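GCN5-related N-acetyltransferase (Brucella melitensis biovar Abortus 2308, PDB 3TCV) probably transfers acetyl groups from acetyl-CoA to amino groups, perhaps including the N-terminal serine or alanine of proteins. Local coordinates at residues Ser131-Trp134 / Gly135-Ile138. Residues are numbered along the deposited sequence; the frame is centred on the assembly and turned at random. Where two conformers were deposited one is given.
Sequences SIYW and GPLI
Tyr133 meets Gly135 because its CG lies anti to the backbone N (chi1 171°), which lays the phenol along the chain so that its far end runs under the glycine. The amide N of Gly135 sits 4.0 Å above the plane of the Tyr133 ring, over its centre. Gly135 offers bare backbone to the phenol, and Tyr133 OH comes to 3.6 Å from Gly135 CA. The same hydroxyl brushes Pro136 CD at 3.9 Å, the proline ring crossing the end of the phenol at a slant.

On the other face of strand 126-134, Trp134 keeps CG beside its own N (chi1 -65°), holding the indole off the strand where Ile138 reaches it. Ile138 sets CG1 between its backbone N and carbonyl carbon (chi1 63°), and the extended chi2 pushes CD1 back toward the strand. That methyl reaches Trp134 CD1 at 3.7 Å and Trp134 CB at 3.8 Å, approaching the pyrrole end of the indole obliquely while the two side chains run at about a right angle. Ile132 CG2 lies over the centre of one indole face, 3.4 Å above its plane. The chain doubles back through a type I beta turn with Pro136 and Leu137 at its corners, closed by the backbone bond from Ile138 N to Gly135 O (3.0 Å).

Strand 126-134 leads through this loop into helix 142-158, whose start, as in GNAT relatives, probably helps to bind the acetyl-CoA pyrophosphate; Trp134 packs on Ala144, Ala147 and Gln148 of that helix. The side-chain contact itself is van der Waals packing, while hydrogen bonds from Tyr133 OH to Ala61 O and between Trp134 NE1 and Gln115 OE1 satisfy the polar ends and anchor both rings.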
loop_
_atom_site.group_PDB
_atom_site.type_symbol
_atom_site.label_atom_id
_atom_site.label_comp_id
_atom_site.label_asym_id
_atom_site.label_seq_id
_atom_site.Cartn_x
_atom_site.Cartn_y
_atom_site.Cartn_z
ATOM N N SER B 131 -9.526 2.154 -10.552
ATOM C CA SER B 131 -9.581 2.189 -12.005
ATOM C C SER B 131 -10.946 2.739 -12.470
ATOM O O SER B 131 -11.493 2.257 -13.443
ATOM C CB SER B 131 -9.374 0.779 -12.584
ATOM O OG SER B 131 -8.206 0.139 -12.055
ATOM N N ILE B 132 -11.488 3.706 -11.760
ATOM C CA ILE B 132 -12.852 4.198 -12.039
ATOM C C ILE B 132 -12.874 5.219 -13.172
ATOM O O ILE B 132 -12.178 6.228 -13.127
ATOM C CB ILE B 132 -13.462 4.871 -10.775
ATOM C CG1 ILE B 132 -13.639 3.829 -9.660
ATOM C CG2 ILE B 132 -14.793 5.563 -11.122
ATOM C CD1 ILE B 132 -14.046 4.437 -8.322
ATOM N N TYR B 133 -13.680 4.946 -14.196
ATOM C CA TYR B 133 -14.065 5.965 -15.149
ATOM C C TYR B 133 -15.574 5.895 -15.309
ATOM O O TYR B 133 -16.094 4.923 -15.866
ATOM C CB TYR B 133 -13.399 5.785 -16.526
ATOM C CG TYR B 133 -13.990 6.727 -17.540
ATOM C CD1 TYR B 133 -13.968 8.100 -17.315
ATOM C CD2 TYR B 133 -14.592 6.270 -18.701
ATOM C CE1 TYR B 133 -14.545 8.995 -18.206
ATOM C CE2 TYR B 133 -15.171 7.166 -19.612
ATOM C CZ TYR B 133 -15.136 8.518 -19.362
ATOM O OH TYR B 133 -15.689 9.450 -20.236
ATOM N N TRP B 134 -16.253 6.929 -14.804
ATOM C CA TRP B 134 -17.692 7.075 -14.941
ATOM C C TRP B 134 -17.970 8.246 -15.846
ATOM O O TRP B 134 -17.806 9.406 -15.468
ATOM C CB TRP B 134 -18.338 7.273 -13.576
ATOM C CG TRP B 134 -18.236 6.098 -12.640
ATOM C CD1 TRP B 134 -18.185 4.749 -12.949
ATOM C CD2 TRP B 134 -18.229 6.159 -11.173
ATOM N NE1 TRP B 134 -18.107 3.991 -11.807
ATOM C CE2 TRP B 134 -18.161 4.780 -10.707
ATOM C CE3 TRP B 134 -18.249 7.186 -10.248
ATOM C CZ2 TRP B 134 -18.088 4.470 -9.367
ATOM C CZ3 TRP B 134 -18.177 6.860 -8.889
ATOM C CH2 TRP B 134 -18.097 5.532 -8.464
ATOM N N GLY B 135 -18.369 7.943 -17.077
ATOM C CA GLY B 135 -18.590 8.953 -18.082
ATOM C C GLY B 135 -19.883 9.719 -17.919
ATOM O O GLY B 135 -20.650 9.512 -16.963
ATOM N N PRO B 136 -20.132 10.630 -18.852
ATOM C CA PRO B 136 -21.245 11.575 -18.743
ATOM C C PRO B 136 -22.637 10.950 -18.635
ATOM O O PRO B 136 -23.517 11.570 -18.045
ATOM C CB PRO B 136 -21.115 12.431 -19.998
ATOM C CG PRO B 136 -20.258 11.678 -20.935
ATOM C CD PRO B 136 -19.413 10.742 -20.133
ATOM N N LEU B 137 -22.833 9.735 -19.127
ATOM C CA LEU B 137 -24.135 9.105 -19.002
ATOM C C LEU B 137 -24.501 8.848 -17.551
ATOM O O LEU B 137 -25.679 8.811 -17.213
ATOM C CB LEU B 137 -24.214 7.793 -19.771
ATOM C CG LEU B 137 -24.196 7.806 -21.300
ATOM C CD1 LEU B 137 -24.237 6.365 -21.785
ATOM C CD2 LEU B 137 -25.371 8.600 -21.867
ATOM N N ILE B 138 -23.500 8.662 -16.687
ATOM C CA ILE B 138 -23.775 8.294 -15.304
ATOM C C ILE B 138 -23.136 9.196 -14.256
ATOM O O ILE B 138 -23.503 9.093 -13.097
ATOM C CB ILE B 138 -23.355 6.836 -15.012
ATOM C CG1 ILE B 138 -21.833 6.635 -15.183
ATOM C CG2 ILE B 138 -24.135 5.897 -15.912
ATOM C CD1 ILE B 138 -21.361 5.236 -14.806
#